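Local atomic coordinates of MAR1 Ribonuclease (Caenorhabditis elegans, PDB entry 2B34), a protein that probably acts as a hydrolase of the isochorismatase family, possibly a ribonuclease. Residues A[20-25]-A[107-112]; A[47-52]-A[174-179]; A[87-92]-A[116-121]; A[131-136]-A[158-163]. One frame throughout, in Å; residues are numbered along the deposited sequence.

Interactions 1 and 4 join neighbouring strands of one parallel sheet, and interaction 3 packs a loop on the helix that follows strand 103-109. Interaction 1 is the hub: its centre lies about 13 Å from that of interaction 3 and about 14 Å from that of interaction 4. Cys20 packs on Met89 of interaction 3, while Gly108 N and Ala135 O, 3.0 Å apart, make a probable hydrogen bond to interaction 4. The likely active-site region, judged by family resemblance, adjoins interaction 1 at Asp21. Interaction 2 is peripheral, its centre about 25 Å from that of interaction 1, and its segments enclose interactions 3 and 4 along the chain.

Interaction 1: residues A[20-25]-A[107-112]; sequences CDLQEK and VGIEAH
The carboxylates of Asp21 and Glu110 approach each other obliquely beyond the ends of two neighbouring strands, their planes 64° apart and Asp21 OD2 lying 3.8 Å from Glu110 OE2: two like charges, not a bonded pair. Strands 15-20 and 103-109 are central in the parallel sheet of this alpha/beta, isochorismatase-type fold, and here both pass into loops. Asp21 finds its polar partners elsewhere: OD2 forms a salt bridge with Lys84 and OD1 a hydrogen bond with Thr57. With Cys114, whose sulfur is bonded in this structure to Cys20 SG, Asp21 and Lys84 are consistent with the Asp-Lys-Cys site of family relatives.

Two backbone bonds hold the strands in parallel pairing, Cys20 N to Val107 O at 3.0 Å and Ile109 N to Cys20 O at 3.1 Å. After them the chains part, and apolar side chains take over. Leu22, at the centre of an inverse gamma turn, has its CG anti to the carbonyl carbon (chi1 -79°), which swings the branch back over the second strand. Its CD2 then meets Ile109 CG2 at 3.7 Å. Ile109 CD1 and CG1 both close on Asp21 O, CD1 at 3.1 Å, a tight fit. Gly108, with no side chain, lets Cys20 O approach Gly108 CA to 3.3 Å in a C-H...O contact, while Leu22 CG sits over Gly108 CA at 3.6 Å.

Interaction 2: residues A[47-52]-A[174-179]; sequences ARILSI and HPKFKE
Lys176 N donates to His174 ND1 over 3.0 Å, and the two residues it links both rest on Leu50 of the other segment. The donor lies 28° out of the imidazole plane, and the bond makes ND1 an acceptor, which would place the proton of a neutral ring on NE2. Fixed in this way, the ring presents CE1 to Leu50 CD2, the two approaching obliquely at 3.8 Å. Pro175 CD lies against one face of the same ring. The methyl CD2 of Leu50 also meets Lys176 CB, again at 3.8 Å, so a single branch fills the angle between the two residues.

Ile49 makes the neighbouring half of the contact. Its CG2, anti to the backbone N, touches Lys176 CG at 3.8 Å, while its CD1 lies 3.4 Å from Glu179 OE2. Beyond CG the Lys176 chain bends at chi2 (75°), bringing NZ back toward Glu179 OE1 for a long, weak salt bridge of 3.4 Å. Leu168 of helix 161-169 and Val180 of helix 177-183 also pack on Leu50.

One helix ends and another begins at this contact. Residues 174-177 form a type I beta turn that delivers Lys176 to the N-cap of helix 177-183, while helix 33-49 closes with a Schellman motif, Ile52 N bonding to Ala47 O around Ser51, whose phi is positive.

Interaction 3: residues A[87-92]-A[116-121]; sequences FSMCIP and LQTTYD
Met89 and Thr118 make the tight part of this contact, where the loop 87-92 presses against helix 114-124. Met89 N donates to Thr118 OG1 over 2.8 Å in a nearly straight bond (167°), and Met89 CG comes within 3.3 Å of the same oxygen while its CB leans on Thr118 CG2 at 3.6 Å. Thr118 OG1, anti to the carbonyl carbon (chi1 -60°), lies back along the helix and also bonds to Cys114 O, so the hydroxyl takes one bond from the loop and gives one to the helix. Leu106 of strand 103-109 packs against both side chains.

One helical turn on, the contact becomes polar and a water helps to fill it. Ser88 OG donates to Asp121 OD2 over 2.7 Å, approaching from above the carboxylate plane, and itself accepts from Cys90 N in an ST turn. The water bridges Cys90 O and Asp121 OD2, donating to both, over 2.8 Å to Asp121 OD2. Cys90 SG packs against Asp121 CB at 3.7 Å.

OD1 of the same carboxylate turns outward to a salt bridge with Arg9 of the second subunit, whose guanidinium also bonds to Gln117 OE1. With OD2 receiving two donors and OD1 facing an arginine, Asp121 is probably ionised even though it is buried and Glu124 lies near; one side chain thus ties loop, helix and subunit interface together.

Interaction 4: residues A[131-136]-A[158-163]; sequences VVVDAV and LTTSEA
A parallel strand pairing that ends in a carboxylate gripping a helix start, this buried contact joins strand 128-137 to strand 157-159, an edge strand of the sheet within this chain. Thr159 N bonds to Val131 O over 2.8 Å, and Val133 N to Thr159 O over 2.9 Å. On one side of the pair Val131 lies against Leu158, whose CB meets Val133 CG1 at 4.0 Å; Val132 and Thr159 share the other face, and Val132 CG1 reaches past the pair to Ser161 N at 3.4 Å. Both strands belong to a beta-alpha-beta unit connected through helix 141-154.

A type I turn from Val132 to Ala135 points Asp134 at the start of helix 161-169, just after its N-cap, Thr160. With CG between the backbone N and the carbonyl carbon (chi1 51°), Asp134 OD1 accepts Ser161 N through its syn lone pair at 3.0 Å. Asp134 OD2 takes Ser161 OG at 2.8 Å on the syn side, 33° out of the carboxylate plane. A water that accepts from Glu162 N also donates to OD2, and the helix dipole would probably favour the ionised acid. Facing the third subunit, Thr159 OG1 and Thr160 OG1 bond to its Gln150 and Asp143.

Interaction 1: residues A[20-25]-A[107-112]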
loop_
_atom_site.group_PDB
_atom_site.type_symbol
_atom_site.label_atom_id
_atom_site.label_comp_id
_atom_site.label_asym_id
_atom_site.label_seq_id
_atom_site.Cartn_x
_atom_site.Cartn_y
_atom_site.Cartn_z
ATOM N N CYS A 20 9.028 22.693 6.951
ATOM C CA CYS A 20 10.249 22.251 7.631
ATOM C C CYS A 20 11.513 22.198 6.789
ATOM O O CYS A 20 11.603 21.478 5.780
ATOM C CB CYS A 20 10.036 21.011 8.535
ATOM S SG CYS A 20 10.807 19.440 8.141
ATOM N N ASP A 21 12.456 23.040 7.199
ATOM C CA ASP A 21 13.854 22.934 6.815
ATOM C C ASP A 21 14.119 23.044 5.309
ATOM O O ASP A 21 15.082 22.475 4.798
ATOM C CB ASP A 21 14.460 21.652 7.423
ATOM C CG ASP A 21 14.341 21.614 8.951
ATOM O OD1 ASP A 21 13.906 22.621 9.552
ATOM O OD2 ASP A 21 14.674 20.575 9.561
ATOM N N LEU A 22 13.274 23.801 4.611
ATOM C CA LEU A 22 13.477 24.055 3.188
ATOM C C LEU A 22 14.500 25.170 2.977
ATOM O O LEU A 22 14.159 26.303 2.622
ATOM C CB LEU A 22 12.145 24.350 2.488
ATOM C CG LEU A 22 11.305 23.108 2.164
ATOM C CD1 LEU A 22 9.897 23.493 1.737
ATOM C CD2 LEU A 22 11.968 22.246 1.101
ATOM N N GLN A 23 15.764 24.821 3.197
ATOM C CA GLN A 23 16.846 25.794 3.243
ATOM C C GLN A 23 17.802 25.698 2.065
ATOM O O GLN A 23 17.857 24.688 1.363
ATOM C CB GLN A 23 17.631 25.662 4.547
ATOM C CG GLN A 23 16.806 25.916 5.792
ATOM C CD GLN A 23 17.333 25.152 6.976
ATOM O OE1 GLN A 23 18.367 25.494 7.549
ATOM N NE2 GLN A 23 16.627 24.106 7.350
ATOM N N GLU A 24 18.567 26.771 1.897
ATOM C CA GLU A 24 19.433 27.000 0.748
ATOM C C GLU A 24 20.437 25.888 0.437
ATOM O O GLU A 24 20.524 25.445 -0.705
ATOM C CB GLU A 24 20.129 28.355 0.904
ATOM C CG GLU A 24 19.167 29.540 0.741
ATOM C CD GLU A 24 19.696 30.847 1.319
ATOM O OE1 GLU A 24 20.506 30.817 2.276
ATOM O OE2 GLU A 24 19.277 31.913 0.822
ATOM N N LYS A 25 21.164 25.424 1.449
ATOM C CA LYS A 25 22.225 24.425 1.260
ATOM C C LYS A 25 21.737 23.024 0.867
ATOM O O LYS A 25 22.544 22.147 0.569
ATOM C CB LYS A 25 23.105 24.336 2.510
ATOM C CG LYS A 25 24.126 25.460 2.656
ATOM C CD LYS A 25 25.353 25.206 1.783
ATOM C CE LYS A 25 26.648 25.588 2.502
ATOM N NZ LYS A 25 27.041 24.573 3.533
ATOM N N VAL A 107 4.855 20.365 4.791
ATOM C CA VAL A 107 5.724 20.390 3.616
ATOM C C VAL A 107 7.183 20.456 4.068
ATOM O O VAL A 107 7.471 20.820 5.208
ATOM C CB VAL A 107 5.404 21.576 2.651
ATOM C CG1 VAL A 107 3.955 21.525 2.185
ATOM C CG2 VAL A 107 5.722 22.937 3.291
ATOM N N GLY A 108 8.107 20.096 3.181
ATOM C CA GLY A 108 9.517 20.244 3.503
ATOM C C GLY A 108 10.344 18.993 3.362
ATOM O O GLY A 108 9.903 18.011 2.753
ATOM N N ILE A 109 11.546 19.020 3.934
ATOM C CA ILE A 109 12.567 18.054 3.538
ATOM C C ILE A 109 13.282 17.264 4.609
ATOM O O ILE A 109 13.250 17.607 5.795
ATOM C CB ILE A 109 13.617 18.646 2.576
ATOM C CG1 ILE A 109 14.140 19.985 3.102
ATOM C CG2 ILE A 109 13.049 18.718 1.149
ATOM C CD1 ILE A 109 15.338 20.482 2.373
ATOM N N GLU A 110 14.016 16.265 4.119
ATOM C CA GLU A 110 14.261 15.013 4.797
ATOM C C GLU A 110 12.888 14.432 5.155
ATOM O O GLU A 110 12.435 14.480 6.303
ATOM C CB GLU A 110 15.245 15.138 5.977
ATOM C CG GLU A 110 14.976 16.276 6.955
ATOM C CD GLU A 110 16.071 16.482 7.963
ATOM O OE1 GLU A 110 17.236 16.157 7.648
ATOM O OE2 GLU A 110 15.769 16.987 9.072
ATOM N N ALA A 111 12.226 13.924 4.115
ATOM C CA ALA A 111 10.959 13.210 4.234
ATOM C C ALA A 111 11.063 12.099 5.275
ATOM O O ALA A 111 10.132 11.864 6.033
ATOM C CB ALA A 111 10.545 12.631 2.881
ATOM N N HIS A 112 12.221 11.446 5.314
ATOM C CA HIS A 112 12.469 10.310 6.200
ATOM C C HIS A 112 13.180 10.715 7.490
ATOM O O HIS A 112 13.553 9.854 8.293
ATOM C CB HIS A 112 13.299 9.265 5.456
ATOM C CG HIS A 112 14.678 9.731 5.115
ATOM N ND1 HIS A 112 14.918 10.803 4.280
ATOM C CD2 HIS A 112 15.893 9.278 5.506
ATOM C CE1 HIS A 112 16.222 10.985 4.169
ATOM N NE2 HIS A 112 16.835 10.074 4.904
#

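Interaction 2: residues A[47-52]-A[174-179]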
loop_
_atom_site.group_PDB
_atom_site.type_symbol
_atom_site.label_atom_id
_atom_site.label_comp_id
_atom_site.label_asym_id
_atom_site.label_seq_id
_atom_site.Cartn_x
_atom_site.Cartn_y
_atom_site.Cartn_z
ATOM N N ALA A 47 -2.083 29.381 2.514
ATOM C CA ALA A 47 -2.193 29.639 3.953
ATOM C C ALA A 47 -2.347 31.135 4.265
ATOM O O ALA A 47 -3.151 31.515 5.119
ATOM C CB ALA A 47 -1.005 29.046 4.703
ATOM N N ARG A 48 -1.590 31.976 3.559
ATOM C CA ARG A 48 -1.688 33.434 3.704
ATOM C C ARG A 48 -3.079 33.935 3.289
ATOM O O ARG A 48 -3.693 34.742 3.989
ATOM C CB ARG A 48 -0.591 34.132 2.887
ATOM C CG ARG A 48 -0.517 35.654 3.063
ATOM C CD ARG A 48 0.358 36.319 1.987
ATOM N NE ARG A 48 -0.213 36.166 0.648
ATOM C CZ ARG A 48 0.336 35.472 -0.349
ATOM N NH1 ARG A 48 1.510 34.865 -0.199
ATOM N NH2 ARG A 48 -0.293 35.395 -1.512
ATOM N N ILE A 49 -3.564 33.437 2.154
ATOM C CA ILE A 49 -4.882 33.788 1.622
ATOM C C ILE A 49 -5.999 33.409 2.590
ATOM O O ILE A 49 -6.916 34.199 2.835
ATOM C CB ILE A 49 -5.128 33.128 0.227
ATOM C CG1 ILE A 49 -4.182 33.706 -0.838
ATOM C CG2 ILE A 49 -6.594 33.245 -0.210
ATOM C CD1 ILE A 49 -4.211 35.225 -0.968
ATOM N N LEU A 50 -5.902 32.207 3.153
ATOM C CA LEU A 50 -6.952 31.658 4.011
ATOM C C LEU A 50 -6.748 31.945 5.498
ATOM O O LEU A 50 -7.518 31.466 6.333
ATOM C CB LEU A 50 -7.108 30.152 3.768
ATOM C CG LEU A 50 -7.454 29.719 2.336
ATOM C CD1 LEU A 50 -7.309 28.209 2.168
ATOM C CD2 LEU A 50 -8.848 30.182 1.923
ATOM N N SER A 51 -5.726 32.740 5.818
ATOM C CA SER A 51 -5.400 33.118 7.204
ATOM C C SER A 51 -5.116 31.894 8.081
ATOM O O SER A 51 -5.525 31.839 9.244
ATOM C CB SER A 51 -6.511 33.982 7.822
ATOM O OG SER A 51 -6.725 35.165 7.073
ATOM N N ILE A 52 -4.427 30.911 7.504
ATOM C CA ILE A 52 -4.016 29.712 8.227
ATOM C C ILE A 52 -2.641 29.952 8.849
ATOM O O ILE A 52 -1.706 30.341 8.144
ATOM C CB ILE A 52 -3.990 28.475 7.293
ATOM C CG1 ILE A 52 -5.415 28.094 6.884
ATOM C CG2 ILE A 52 -3.261 27.288 7.941
ATOM C CD1 ILE A 52 -5.488 27.171 5.681
ATOM N N HIS A 174 -16.874 29.469 -1.972
ATOM C CA HIS A 174 -16.065 30.005 -0.876
ATOM C C HIS A 174 -15.586 31.410 -1.252
ATOM O O HIS A 174 -15.150 31.623 -2.386
ATOM C CB HIS A 174 -14.866 29.093 -0.581
ATOM C CG HIS A 174 -14.139 29.439 0.683
ATOM N ND1 HIS A 174 -13.135 30.383 0.732
ATOM C CD2 HIS A 174 -14.272 28.968 1.947
ATOM C CE1 HIS A 174 -12.684 30.482 1.970
ATOM N NE2 HIS A 174 -13.355 29.633 2.726
ATOM N N PRO A 175 -15.676 32.373 -0.311
ATOM C CA PRO A 175 -15.308 33.765 -0.606
ATOM C C PRO A 175 -13.886 33.935 -1.148
ATOM O O PRO A 175 -13.606 34.920 -1.831
ATOM C CB PRO A 175 -15.458 34.476 0.747
ATOM C CG PRO A 175 -15.525 33.395 1.767
ATOM C CD PRO A 175 -16.138 32.218 1.081
ATOM N N LYS A 176 -13.014 32.972 -0.853
ATOM C CA LYS A 176 -11.614 33.014 -1.267
ATOM C C LYS A 176 -11.256 31.976 -2.338
ATOM O O LYS A 176 -10.076 31.739 -2.600
ATOM C CB LYS A 176 -10.700 32.851 -0.044
ATOM C CG LYS A 176 -10.183 34.159 0.559
ATOM C CD LYS A 176 -11.245 34.914 1.347
ATOM C CE LYS A 176 -10.640 36.113 2.075
ATOM N NZ LYS A 176 -10.058 37.135 1.153
ATOM N N PHE A 177 -12.268 31.374 -2.965
ATOM C CA PHE A 177 -12.044 30.317 -3.961
ATOM C C PHE A 177 -11.292 30.797 -5.206
ATOM O O PHE A 177 -10.340 30.150 -5.645
ATOM C CB PHE A 177 -13.359 29.642 -4.367
ATOM C CG PHE A 177 -13.236 28.757 -5.578
ATOM C CD1 PHE A 177 -12.670 27.489 -5.477
ATOM C CD2 PHE A 177 -13.674 29.200 -6.824
ATOM C CE1 PHE A 177 -12.547 26.671 -6.595
ATOM C CE2 PHE A 177 -13.556 28.391 -7.948
ATOM C CZ PHE A 177 -12.994 27.122 -7.833
ATOM N N LYS A 178 -11.729 31.920 -5.772
ATOM C CA LYS A 178 -11.092 32.472 -6.969
ATOM C C LYS A 178 -9.631 32.853 -6.734
ATOM O O LYS A 178 -8.801 32.732 -7.637
ATOM C CB LYS A 178 -11.892 33.655 -7.524
ATOM C CG LYS A 178 -13.061 33.246 -8.413
ATOM C CD LYS A 178 -12.576 32.795 -9.791
ATOM C CE LYS A 178 -13.657 32.051 -10.551
ATOM N NZ LYS A 178 -13.105 31.375 -11.760
ATOM N N GLU A 179 -9.318 33.287 -5.517
ATOM C CA GLU A 179 -7.936 33.592 -5.146
ATOM C C GLU A 179 -7.054 32.345 -5.082
ATOM O O GLU A 179 -5.974 32.326 -5.669
ATOM C CB GLU A 179 -7.874 34.359 -3.827
ATOM C CG GLU A 179 -8.191 35.835 -3.971
ATOM C CD GLU A 179 -8.165 36.562 -2.649
ATOM O OE1 GLU A 179 -9.249 36.982 -2.189
ATOM O OE2 GLU A 179 -7.068 36.705 -2.068
#

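Interaction 3: residues A[87-92]-A[116-121]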
loop_
_atom_site.group_PDB
_atom_site.type_symbol
_atom_site.label_atom_id
_atom_site.label_comp_id
_atom_site.label_asym_id
_atom_site.label_seq_id
_atom_site.Cartn_x
_atom_site.Cartn_y
_atom_site.Cartn_z
ATOM N N PHE A 87 15.601 17.015 14.985
ATOM C CA PHE A 87 15.042 16.802 13.649
ATOM C C PHE A 87 13.556 17.143 13.581
ATOM O O PHE A 87 13.081 17.668 12.570
ATOM C CB PHE A 87 15.329 15.384 13.144
ATOM C CG PHE A 87 16.802 15.092 12.958
ATOM C CD1 PHE A 87 17.679 16.087 12.526
ATOM C CD2 PHE A 87 17.308 13.819 13.201
ATOM C CE1 PHE A 87 19.035 15.821 12.351
ATOM C CE2 PHE A 87 18.663 13.544 13.025
ATOM C CZ PHE A 87 19.526 14.549 12.599
ATOM N N SER A 88 12.834 16.878 14.666
ATOM C CA SER A 88 11.411 17.205 14.726
ATOM C C SER A 88 11.143 18.703 14.875
ATOM O O SER A 88 11.839 19.397 15.618
ATOM C CB SER A 88 10.730 16.453 15.866
ATOM O OG SER A 88 9.373 16.850 15.972
ATOM N N MET A 89 10.111 19.175 14.177
ATOM C CA MET A 89 9.629 20.553 14.288
ATOM C C MET A 89 8.924 20.821 15.613
ATOM O O MET A 89 8.684 21.975 15.967
ATOM C CB MET A 89 8.645 20.869 13.164
ATOM C CG MET A 89 9.245 20.917 11.787
ATOM S SD MET A 89 8.019 21.403 10.558
ATOM C CE MET A 89 7.848 23.160 10.896
ATOM N N CYS A 90 8.561 19.753 16.321
ATOM C CA CYS A 90 7.836 19.878 17.577
ATOM C C CYS A 90 8.778 20.268 18.709
ATOM O O CYS A 90 9.226 19.434 19.501
ATOM C CB CYS A 90 7.042 18.608 17.881
ATOM S SG CYS A 90 5.660 18.387 16.740
ATOM N N ILE A 91 9.086 21.560 18.740
ATOM C CA ILE A 91 9.925 22.166 19.764
ATOM C C ILE A 91 9.043 23.084 20.621
ATOM O O ILE A 91 7.973 23.497 20.165
ATOM C CB ILE A 91 11.114 22.943 19.130
ATOM C CG1 ILE A 91 10.622 23.909 18.040
ATOM C CG2 ILE A 91 12.154 21.959 18.584
ATOM C CD1 ILE A 91 11.701 24.799 17.442
ATOM N N PRO A 92 9.472 23.392 21.867
ATOM C CA PRO A 92 8.678 24.254 22.762
ATOM C C PRO A 92 7.965 25.469 22.122
ATOM O O PRO A 92 6.777 25.656 22.383
ATOM C CB PRO A 92 9.693 24.673 23.830
ATOM C CG PRO A 92 10.580 23.479 23.939
ATOM C CD PRO A 92 10.709 22.928 22.531
ATOM N N LEU A 116 9.313 12.985 8.827
ATOM C CA LEU A 116 8.878 11.766 9.507
ATOM C C LEU A 116 8.846 11.938 11.027
ATOM O O LEU A 116 7.849 11.603 11.666
ATOM C CB LEU A 116 9.755 10.567 9.120
ATOM C CG LEU A 116 9.392 9.202 9.728
ATOM C CD1 LEU A 116 7.950 8.810 9.394
ATOM C CD2 LEU A 116 10.369 8.118 9.276
ATOM N N GLN A 117 9.934 12.452 11.597
ATOM C CA GLN A 117 10.012 12.678 13.047
ATOM C C GLN A 117 8.978 13.696 13.522
ATOM O O GLN A 117 8.358 13.510 14.571
ATOM C CB GLN A 117 11.420 13.103 13.480
ATOM C CG GLN A 117 12.517 12.044 13.283
ATOM C CD GLN A 117 12.193 10.701 13.924
ATOM O OE1 GLN A 117 11.627 10.634 15.018
ATOM N NE2 GLN A 117 12.557 9.625 13.243
ATOM N N THR A 118 8.794 14.764 12.748
ATOM C CA THR A 118 7.744 15.750 13.037
ATOM C C THR A 118 6.380 15.074 13.013
ATOM O O THR A 118 5.592 15.234 13.944
ATOM C CB THR A 118 7.776 16.947 12.050
ATOM O OG1 THR A 118 9.039 17.611 12.147
ATOM C CG2 THR A 118 6.665 17.950 12.354
ATOM N N THR A 119 6.126 14.313 11.947
ATOM C CA THR A 119 4.882 13.553 11.763
ATOM C C THR A 119 4.555 12.675 12.977
ATOM O O THR A 119 3.439 12.729 13.496
ATOM C CB THR A 119 4.938 12.700 10.460
ATOM O OG1 THR A 119 4.927 13.570 9.321
ATOM C CG2 THR A 119 3.761 11.733 10.363
ATOM N N TYR A 120 5.530 11.883 13.426
ATOM C CA TYR A 120 5.362 11.025 14.606
ATOM C C TYR A 120 5.046 11.820 15.870
ATOM O O TYR A 120 4.134 11.464 16.622
ATOM C CB TYR A 120 6.617 10.185 14.863
ATOM C CG TYR A 120 6.851 9.010 13.938
ATOM C CD1 TYR A 120 5.859 8.554 13.056
ATOM C CD2 TYR A 120 8.069 8.321 13.975
ATOM C CE1 TYR A 120 6.094 7.458 12.219
ATOM C CE2 TYR A 120 8.307 7.229 13.150
ATOM C CZ TYR A 120 7.320 6.800 12.278
ATOM O OH TYR A 120 7.572 5.712 11.470
ATOM N N ASP A 121 5.813 12.885 16.102
ATOM C CA ASP A 121 5.600 13.772 17.248
ATOM C C ASP A 121 4.213 14.415 17.228
ATOM O O ASP A 121 3.552 14.505 18.262
ATOM C CB ASP A 121 6.680 14.859 17.297
ATOM C CG ASP A 121 7.968 14.386 17.944
ATOM O OD1 ASP A 121 8.072 13.200 18.328
ATOM O OD2 ASP A 121 8.888 15.214 18.079
HETATM O O HOH W 1 8.999 16.893 20.276
#

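Interaction 4: residues A[131-136]-A[158-163]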
loop_
_atom_site.group_PDB
_atom_site.type_symbol
_atom_site.label_atom_id
_atom_site.label_comp_id
_atom_site.label_asym_id
_atom_site.label_seq_id
_atom_site.Cartn_x
_atom_site.Cartn_y
_atom_site.Cartn_z
ATOM N N VAL A 131 0.321 15.140 5.015
ATOM C CA VAL A 131 1.618 15.185 4.352
ATOM C C VAL A 131 1.418 15.465 2.868
ATOM O O VAL A 131 0.817 14.660 2.149
ATOM C CB VAL A 131 2.420 13.858 4.550
ATOM C CG1 VAL A 131 3.769 13.926 3.850
ATOM C CG2 VAL A 131 2.612 13.554 6.037
ATOM N N VAL A 132 1.921 16.613 2.422
ATOM C CA VAL A 132 1.799 17.021 1.023
ATOM C C VAL A 132 2.940 16.390 0.233
ATOM O O VAL A 132 4.053 16.921 0.198
ATOM C CB VAL A 132 1.829 18.557 0.873
ATOM C CG1 VAL A 132 1.449 18.960 -0.539
ATOM C CG2 VAL A 132 0.894 19.208 1.882
ATOM N N VAL A 133 2.651 15.256 -0.401
ATOM C CA VAL A 133 3.681 14.415 -1.019
ATOM C C VAL A 133 4.428 15.080 -2.184
ATOM O O VAL A 133 5.599 14.780 -2.425
ATOM C CB VAL A 133 3.116 13.022 -1.453
ATOM C CG1 VAL A 133 2.611 12.236 -0.243
ATOM C CG2 VAL A 133 2.018 13.162 -2.508
ATOM N N ASP A 134 3.758 15.984 -2.895
ATOM C CA ASP A 134 4.401 16.715 -3.988
ATOM C C ASP A 134 5.177 17.960 -3.523
ATOM O O ASP A 134 5.673 18.746 -4.339
ATOM C CB ASP A 134 3.411 17.032 -5.123
ATOM C CG ASP A 134 2.125 17.710 -4.648
ATOM O OD1 ASP A 134 1.831 17.732 -3.436
ATOM O OD2 ASP A 134 1.389 18.219 -5.519
ATOM N N ALA A 135 5.291 18.112 -2.206
ATOM C CA ALA A 135 6.044 19.198 -1.593
ATOM C C ALA A 135 6.996 18.642 -0.528
ATOM O O ALA A 135 7.568 19.397 0.269
ATOM C CB ALA A 135 5.091 20.224 -0.994
ATOM N N VAL A 136 7.161 17.318 -0.533
ATOM C CA VAL A 136 8.017 16.601 0.422
ATOM C C VAL A 136 8.963 15.657 -0.336
ATOM O O VAL A 136 8.529 14.907 -1.215
ATOM C CB VAL A 136 7.169 15.818 1.471
ATOM C CG1 VAL A 136 8.032 14.861 2.298
ATOM C CG2 VAL A 136 6.430 16.778 2.399
ATOM N N LEU A 158 -1.548 10.931 3.370
ATOM C CA LEU A 158 -0.713 11.248 2.224
ATOM C C LEU A 158 -1.552 11.951 1.170
ATOM O O LEU A 158 -2.289 11.319 0.413
ATOM C CB LEU A 158 -0.057 9.982 1.657
ATOM C CG LEU A 158 0.767 9.108 2.611
ATOM C CD1 LEU A 158 1.207 7.823 1.909
ATOM C CD2 LEU A 158 1.972 9.861 3.180
ATOM N N THR A 159 -1.432 13.272 1.136
ATOM C CA THR A 159 -2.255 14.105 0.276
ATOM C C THR A 159 -1.402 14.865 -0.736
ATOM O O THR A 159 -0.178 14.786 -0.701
ATOM C CB THR A 159 -3.141 15.074 1.109
ATOM O OG1 THR A 159 -4.033 15.779 0.235
ATOM C CG2 THR A 159 -2.296 16.069 1.897
ATOM N N THR A 160 -2.055 15.589 -1.640
ATOM C CA THR A 160 -1.350 16.422 -2.613
ATOM C C THR A 160 -1.743 17.886 -2.457
ATOM O O THR A 160 -2.770 18.203 -1.843
ATOM C CB THR A 160 -1.600 15.968 -4.065
ATOM O OG1 THR A 160 -3.008 15.950 -4.328
ATOM C CG2 THR A 160 -1.022 14.580 -4.307
ATOM N N SER A 161 -0.923 18.771 -3.019
ATOM C CA SER A 161 -1.132 20.213 -2.891
ATOM C C SER A 161 -2.510 20.664 -3.371
ATOM O O SER A 161 -3.198 21.389 -2.657
ATOM C CB SER A 161 -0.026 20.998 -3.602
ATOM O OG SER A 161 0.060 20.639 -4.967
ATOM N N GLU A 162 -2.917 20.225 -4.563
ATOM C CA GLU A 162 -4.217 20.620 -5.107
ATOM C C GLU A 162 -5.382 20.033 -4.308
ATOM O O GLU A 162 -6.386 20.716 -4.077
ATOM C CB GLU A 162 -4.342 20.277 -6.595
ATOM C CG GLU A 162 -5.460 21.050 -7.279
ATOM C CD GLU A 162 -5.723 20.594 -8.697
ATOM O OE1 GLU A 162 -4.887 20.867 -9.582
ATOM O OE2 GLU A 162 -6.786 19.980 -8.929
ATOM N N ALA A 163 -5.246 18.770 -3.894
ATOM C CA ALA A 163 -6.232 18.146 -3.010
ATOM C C ALA A 163 -6.405 18.960 -1.725
ATOM O O ALA A 163 -7.528 19.176 -1.268
ATOM C CB ALA A 163 -5.834 16.714 -2.684
HETATM O O HOH W 2 -1.378 18.487 -6.647
#